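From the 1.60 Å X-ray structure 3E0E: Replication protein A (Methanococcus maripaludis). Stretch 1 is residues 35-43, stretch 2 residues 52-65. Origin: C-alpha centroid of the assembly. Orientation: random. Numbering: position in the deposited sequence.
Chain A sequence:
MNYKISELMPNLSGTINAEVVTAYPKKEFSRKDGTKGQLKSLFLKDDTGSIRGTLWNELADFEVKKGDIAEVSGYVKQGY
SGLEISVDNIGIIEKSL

Stretch 1 (35-43) TKGQLKSLF
Stretch 2 52-65: RGTLWNELADFEVK

How do the backbones pair? Strand 37-43 and strand 52-56 run antiparallel, their N-to-C directions 155° apart, in extended conformation (Lys40 phi/psi -135/117). Lys40 faces Leu55 and Leu42 faces Gly53 as hydrogen-bonded pairs: Lys40 N to Leu55 O and Leu55 N to Lys40 O are both 2.9 Å, Leu42 N to Gly53 O and Gly53 N to Leu42 O both 2.8 Å. Between and beyond them, Leu39-Trp56, Ser41-Thr54 and Phe43-Arg52 are non-hydrogen-bonded pairs, CA-CA 4.7-4.8 Å. Asn57 N extends the ladder to Gln38 O at 2.9 Å.

Which apolar groups meet? On one face, Leu39 (chi1 t, chi2 m) sets CD2 3.9 Å from the centroid of the Trp56 six-membered ring, 7° off its normal, a CH-pi contact; Trp56 has chi1 m, chi2 97°. On the other face, Leu42 and Leu55, both m,t, touch CD1 to CD1 at 3.8 Å.

What do the polar side chains bind? Past Trp56 and Asn57 the chain turns through 3-10 segment 58-61. Ala60 O within it and Phe62 O just after it accept from Lys40 NZ, each at 3.1 Å, so one charged ammonium serves two backbone oxygens; Lys40 chi1 is off-well at -136°. On the Leu39 face, extended Arg52 (chi1-chi3 t) brings its guanidinium to the Ser41 hydroxyl, NH2 donating to OG at 3.0 Å; Ser41 is m.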

ATOM      1  N   THR A  35      -9.661  12.889  16.357  1.00 33.90           N
ATOM      2  CA  THR A  35      -9.546  12.453  17.742  1.00 32.87           C
ATOM      3  C   THR A  35      -9.149  10.982  17.807  1.00 31.63           C
ATOM      4  O   THR A  35      -8.817  10.464  18.875  1.00 33.07           O
ATOM      5  CB  THR A  35     -10.863  12.671  18.467  1.00 34.75           C
ATOM      6  N   LYS A  36      -9.185  10.315  16.656  1.00 28.73           N
ATOM      7  CA  LYS A  36      -8.824   8.910  16.598  1.00 25.43           C
ATOM      8  C   LYS A  36      -8.229   8.529  15.255  1.00 22.48           C
ATOM      9  O   LYS A  36      -8.821   8.794  14.209  1.00 24.00           O
ATOM     10  N   GLY A  37      -7.052   7.909  15.279  1.00 18.13           N
ATOM     11  CA  GLY A  37      -6.408   7.507  14.040  1.00 15.77           C
ATOM     12  C   GLY A  37      -5.753   6.141  14.128  1.00 14.20           C
ATOM     13  O   GLY A  37      -5.529   5.619  15.218  1.00 12.79           O
ATOM     14  N   GLN A  38      -5.455   5.560  12.968  1.00 13.85           N
ATOM     15  CA  GLN A  38      -4.810   4.251  12.893  1.00 13.60           C
ATOM     16  C   GLN A  38      -3.855   4.218  11.717  1.00 11.06           C
ATOM     17  O   GLN A  38      -3.997   4.984  10.771  1.00 10.89           O
ATOM     18  CB  GLN A  38      -5.825   3.134  12.655  1.00 16.17           C
ATOM     19  CG  GLN A  38      -6.940   3.018  13.646  1.00 18.58           C
ATOM     20  CD  GLN A  38      -7.696   1.723  13.465  1.00 17.27           C
ATOM     21  OE1 GLN A  38      -8.224   1.433  12.382  1.00 19.14           O
ATOM     22  NE2 GLN A  38      -7.748   0.928  14.519  1.00 17.09           N
ATOM     23  N   LEU A  39      -2.890   3.307  11.784  1.00  9.84           N
ATOM     24  CA  LEU A  39      -1.919   3.120  10.712  1.00 11.05           C
ATOM     25  C   LEU A  39      -1.556   1.652  10.596  1.00 11.03           C
ATOM     26  O   LEU A  39      -1.291   0.990  11.595  1.00 10.38           O
ATOM     27  CB  LEU A  39      -0.630   3.924  10.971  1.00 10.55           C
ATOM     28  CG  LEU A  39       0.597   3.676  10.070  1.00 14.23           C
ATOM     29  CD1 LEU A  39       1.248   2.347  10.420  1.00 15.42           C
ATOM     30  CD2 LEU A  39       0.207   3.731   8.602  1.00 10.95           C
ATOM     31  N   LYS A  40      -1.540   1.149   9.368  1.00 11.23           N
ATOM     32  CA  LYS A  40      -1.143  -0.226   9.110  1.00 10.47           C
ATOM     33  C   LYS A  40      -0.202  -0.113   7.917  1.00  9.97           C
ATOM     34  O   LYS A  40      -0.607   0.341   6.847  1.00 10.73           O
ATOM     35  CB  LYS A  40      -2.356  -1.090   8.744  1.00 12.88           C
ATOM     36  CG  LYS A  40      -2.390  -2.460   9.425  1.00 19.68           C
ATOM     37  CD  LYS A  40      -2.299  -3.615   8.435  1.00 15.97           C
ATOM     38  CE  LYS A  40      -3.537  -3.744   7.553  1.00 16.90           C
ATOM     39  NZ  LYS A  40      -4.553  -4.701   8.099  1.00 15.97           N
ATOM     40  N   SER A  41       1.061  -0.480   8.109  1.00  9.65           N
ATOM     41  CA  SER A  41       2.028  -0.417   7.025  1.00 11.28           C
ATOM     42  C   SER A  41       2.114  -1.735   6.265  1.00  9.76           C
ATOM     43  O   SER A  41       1.985  -2.813   6.844  1.00 11.27           O
ATOM     44  CB  SER A  41       3.418  -0.057   7.562  1.00 11.78           C
ATOM     45  OG  SER A  41       3.409   1.212   8.191  1.00 17.58           O
ATOM     46  N   LEU A  42       2.339  -1.629   4.961  1.00  8.82           N
ATOM     47  CA  LEU A  42       2.476  -2.792   4.098  1.00 11.34           C
ATOM     48  C   LEU A  42       3.748  -2.629   3.293  1.00 10.58           C
ATOM     49  O   LEU A  42       4.167  -1.509   3.011  1.00 11.47           O
ATOM     50  CB  LEU A  42       1.319  -2.883   3.097  1.00 11.28           C
ATOM     51  CG  LEU A  42      -0.117  -2.943   3.608  1.00 11.42           C
ATOM     52  CD1 LEU A  42      -1.079  -3.089   2.424  1.00 11.74           C
ATOM     53  CD2 LEU A  42      -0.259  -4.109   4.563  1.00 12.58           C
ATOM     54  N   PHE A  43       4.387  -3.739   2.949  1.00  9.27           N
ATOM     55  CA  PHE A  43       5.549  -3.651   2.087  1.00 10.60           C
ATOM     56  C   PHE A  43       5.050  -4.311   0.814  1.00 10.04           C
ATOM     57  O   PHE A  43       4.662  -5.477   0.814  1.00 10.69           O
ATOM     58  CB  PHE A  43       6.760  -4.392   2.649  1.00 14.87           C
ATOM     59  CG  PHE A  43       8.046  -3.996   1.987  1.00 19.00           C
ATOM     60  CD1 PHE A  43       8.739  -4.889   1.182  1.00 20.88           C
ATOM     61  CD2 PHE A  43       8.534  -2.699   2.126  1.00 20.68           C
ATOM     62  CE1 PHE A  43       9.902  -4.501   0.521  1.00 23.04           C
ATOM     63  CE2 PHE A  43       9.695  -2.299   1.469  1.00 24.76           C
ATOM     64  CZ  PHE A  43      10.380  -3.203   0.664  1.00 24.01           C
ATOM     65  N   ARG A  52       6.845   1.023   0.342  1.00 10.58           N
ATOM     66  CA  ARG A  52       6.043   0.948   1.556  1.00 12.13           C
ATOM     67  C   ARG A  52       4.683   1.567   1.270  1.00 11.64           C
ATOM     68  O   ARG A  52       4.592   2.586   0.593  1.00 11.73           O
ATOM     69  CB  ARG A  52       6.718   1.729   2.685  1.00 13.09           C
ATOM     70  CG  ARG A  52       5.958   1.721   3.999  1.00 17.10           C
ATOM     71  CD  ARG A  52       6.447   2.833   4.903  1.00 19.74           C
ATOM     72  NE  ARG A  52       5.902   2.734   6.250  1.00 21.24           N
ATOM     73  CZ  ARG A  52       5.700   3.772   7.057  1.00 21.07           C
ATOM     74  NH1 ARG A  52       5.994   5.002   6.654  1.00 22.38           N
ATOM     75  NH2 ARG A  52       5.207   3.578   8.272  1.00 22.75           N
ATOM     76  N   GLY A  53       3.631   0.936   1.777  1.00 10.29           N
ATOM     77  CA  GLY A  53       2.290   1.457   1.596  1.00  9.27           C
ATOM     78  C   GLY A  53       1.711   1.740   2.966  1.00  9.57           C
ATOM     79  O   GLY A  53       1.916   0.954   3.886  1.00 11.09           O
ATOM     80  N   THR A  54       1.007   2.857   3.118  1.00  9.47           N
ATOM     81  CA  THR A  54       0.421   3.187   4.409  1.00  8.70           C
ATOM     82  C   THR A  54      -1.107   3.247   4.363  1.00  9.39           C
ATOM     83  O   THR A  54      -1.698   4.040   3.626  1.00  9.19           O
ATOM     84  CB  THR A  54       0.976   4.522   4.959  1.00 10.48           C
ATOM     85  OG1 THR A  54       0.754   5.573   4.012  1.00 10.20           O
ATOM     86  CG2 THR A  54       2.470   4.399   5.231  1.00  8.23           C
ATOM     87  N   LEU A  55      -1.726   2.376   5.149  1.00  8.74           N
ATOM     88  CA  LEU A  55      -3.178   2.291   5.255  1.00  9.44           C
ATOM     89  C   LEU A  55      -3.554   3.123   6.468  1.00  9.78           C
ATOM     90  O   LEU A  55      -3.080   2.860   7.571  1.00  6.40           O
ATOM     91  CB  LEU A  55      -3.606   0.837   5.470  1.00  8.44           C
ATOM     92  CG  LEU A  55      -3.338  -0.163   4.343  1.00  9.93           C
ATOM     93  CD1 LEU A  55      -3.596  -1.569   4.847  1.00  7.26           C
ATOM     94  CD2 LEU A  55      -4.219   0.154   3.137  1.00  9.32           C
ATOM     95  N   TRP A  56      -4.402   4.126   6.271  1.00 10.54           N
ATOM     96  CA  TRP A  56      -4.786   4.996   7.372  1.00  8.99           C
ATOM     97  C   TRP A  56      -6.216   4.819   7.851  1.00 10.79           C
ATOM     98  O   TRP A  56      -7.111   4.459   7.084  1.00 12.45           O
ATOM     99  CB  TRP A  56      -4.584   6.467   6.991  1.00  9.31           C
ATOM    100  CG  TRP A  56      -3.187   6.799   6.590  1.00 10.13           C
ATOM    101  CD1 TRP A  56      -2.692   6.874   5.321  1.00 10.75           C
ATOM    102  CD2 TRP A  56      -2.097   7.099   7.467  1.00 10.66           C
ATOM    103  NE1 TRP A  56      -1.360   7.205   5.352  1.00 12.28           N
ATOM    104  CE2 TRP A  56      -0.968   7.349   6.657  1.00 12.86           C
ATOM    105  CE3 TRP A  56      -1.965   7.182   8.860  1.00 11.78           C
ATOM    106  CZ2 TRP A  56       0.281   7.676   7.193  1.00 11.79           C
ATOM    107  CZ3 TRP A  56      -0.721   7.508   9.395  1.00 11.05           C
ATOM    108  CH2 TRP A  56       0.385   7.750   8.560  1.00 12.09           C
ATOM    109  N   ASN A  57      -6.400   5.078   9.138  1.00 11.11           N
ATOM    110  CA  ASN A  57      -7.694   5.004   9.788  1.00 13.44           C
ATOM    111  C   ASN A  57      -8.468   3.724   9.463  1.00 13.12           C
ATOM    112  O   ASN A  57      -7.974   2.634   9.739  1.00 13.26           O
ATOM    113  CB  ASN A  57      -8.482   6.266   9.439  1.00 15.24           C
ATOM    114  CG  ASN A  57      -7.660   7.533   9.656  1.00 17.35           C
ATOM    115  OD1 ASN A  57      -6.927   7.649  10.646  1.00 18.90           O
ATOM    116  ND2 ASN A  57      -7.775   8.483   8.735  1.00 17.93           N
ATOM    117  N   GLU A  58      -9.662   3.824   8.885  1.00 14.76           N
ATOM    118  CA  GLU A  58     -10.427   2.611   8.594  1.00 14.16           C
ATOM    119  C   GLU A  58      -9.727   1.608   7.675  1.00 13.18           C
ATOM    120  O   GLU A  58      -9.895   0.402   7.831  1.00 12.81           O
ATOM    121  CB  GLU A  58     -11.802   2.951   8.008  1.00 16.79           C
ATOM    122  CG  GLU A  58     -11.764   3.772   6.741  1.00 19.20           C
ATOM    123  CD  GLU A  58     -12.076   5.227   7.000  1.00 19.85           C
ATOM    124  OE1 GLU A  58     -13.086   5.719   6.454  1.00 20.30           O
ATOM    125  OE2 GLU A  58     -11.318   5.877   7.751  1.00 20.38           O
ATOM    126  N   LEU A  59      -8.944   2.083   6.713  1.00 10.14           N
ATOM    127  CA  LEU A  59      -8.266   1.144   5.833  1.00 11.48           C
ATOM    128  C   LEU A  59      -7.211   0.338   6.583  1.00 10.95           C
ATOM    129  O   LEU A  59      -6.701  -0.653   6.073  1.00 11.64           O
ATOM    130  CB  LEU A  59      -7.633   1.873   4.647  1.00 12.76           C
ATOM    131  CG  LEU A  59      -8.641   2.396   3.623  1.00 13.89           C
ATOM    132  CD1 LEU A  59      -7.896   3.009   2.451  1.00 16.26           C
ATOM    133  CD2 LEU A  59      -9.530   1.255   3.144  1.00 14.34           C
ATOM    134  N   ALA A  60      -6.878   0.759   7.799  1.00 11.06           N
ATOM    135  CA  ALA A  60      -5.890   0.027   8.576  1.00 11.23           C
ATOM    136  C   ALA A  60      -6.478  -1.310   9.016  1.00 11.68           C
ATOM    137  O   ALA A  60      -5.755  -2.200   9.454  1.00 12.61           O
ATOM    138  CB  ALA A  60      -5.459   0.841   9.792  1.00 12.54           C
ATOM    139  N   ASP A  61      -7.797  -1.443   8.905  1.00 10.32           N
ATOM    140  CA  ASP A  61      -8.464  -2.683   9.279  1.00 10.94           C
ATOM    141  C   ASP A  61      -8.857  -3.511   8.062  1.00 13.52           C
ATOM    142  O   ASP A  61      -9.533  -4.535   8.188  1.00 14.70           O
ATOM    143  CB  ASP A  61      -9.692  -2.383  10.140  1.00  9.24           C
ATOM    144  CG  ASP A  61      -9.326  -2.102  11.583  1.00 10.53           C
ATOM    145  OD1 ASP A  61      -9.961  -1.227  12.205  1.00 11.80           O
ATOM    146  OD2 ASP A  61      -8.398  -2.765  12.101  1.00 11.96           O
ATOM    147  N   PHE A  62      -8.429  -3.068   6.884  1.00 13.27           N
ATOM    148  CA  PHE A  62      -8.722  -3.795   5.653  1.00 13.95           C
ATOM    149  C   PHE A  62      -8.080  -5.181   5.739  1.00 14.94           C
ATOM    150  O   PHE A  62      -6.916  -5.309   6.123  1.00 14.48           O
ATOM    151  CB  PHE A  62      -8.153  -3.042   4.452  1.00 11.95           C
ATOM    152  CG  PHE A  62      -8.517  -3.653   3.135  1.00 12.64           C
ATOM    153  CD1 PHE A  62      -9.761  -3.418   2.567  1.00 13.03           C
ATOM    154  CD2 PHE A  62      -7.617  -4.473   2.467  1.00 12.56           C
ATOM    155  CE1 PHE A  62     -10.106  -3.997   1.344  1.00 13.12           C
ATOM    156  CE2 PHE A  62      -7.950  -5.053   1.252  1.00 11.61           C
ATOM    157  CZ  PHE A  62      -9.194  -4.815   0.689  1.00 10.57           C
ATOM    158  N   GLU A  63      -8.834  -6.217   5.384  1.00 17.02           N
ATOM    159  CA  GLU A  63      -8.312  -7.576   5.444  1.00 19.65           C
ATOM    160  C   GLU A  63      -7.333  -7.859   4.310  1.00 18.56           C
ATOM    161  O   GLU A  63      -7.730  -8.106   3.174  1.00 17.94           O
ATOM    162  CB  GLU A  63      -9.461  -8.594   5.416  1.00 24.18           C
ATOM    163  CG  GLU A  63     -10.386  -8.466   4.216  1.00 29.36           C
ATOM    164  CD  GLU A  63     -11.438  -9.563   4.156  1.00 32.49           C
ATOM    165  OE1 GLU A  63     -12.293  -9.626   5.066  1.00 35.31           O
ATOM    166  OE2 GLU A  63     -11.404 -10.363   3.197  1.00 33.41           O
ATOM    167  N   VAL A  64      -6.047  -7.815   4.637  1.00 18.68           N
ATOM    168  CA  VAL A  64      -4.978  -8.071   3.680  1.00 19.13           C
ATOM    169  C   VAL A  64      -4.032  -9.084   4.302  1.00 18.59           C
ATOM    170  O   VAL A  64      -3.759  -9.030   5.502  1.00 18.89           O
ATOM    171  CB  VAL A  64      -4.199  -6.778   3.342  1.00 20.55           C
ATOM    172  CG1 VAL A  64      -2.753  -7.103   2.989  1.00 22.24           C
ATOM    173  CG2 VAL A  64      -4.859  -6.078   2.174  1.00 22.97           C
ATOM    174  N   LYS A  65      -3.532 -10.004   3.486  1.00 16.95           N
ATOM    175  CA  LYS A  65      -2.635 -11.040   3.971  1.00 18.16           C
ATOM    176  C   LYS A  65      -1.381 -11.085   3.111  1.00 16.69           C
ATOM    177  O   LYS A  65      -1.401 -10.675   1.950  1.00 15.60           O
ATOM    178  CB  LYS A  65      -3.353 -12.392   3.918  1.00 18.44           C
ATOM    179  CG  LYS A  65      -4.747 -12.349   4.546  1.00 22.32           C
ATOM    180  CD  LYS A  65      -5.665 -13.443   4.014  1.00 23.97           C
ATOM    181  CE  LYS A  65      -7.121 -13.163   4.388  1.00 26.20           C
ATOM    182  NZ  LYS A  65      -8.078 -14.136   3.786  1.00 29.42           N
TER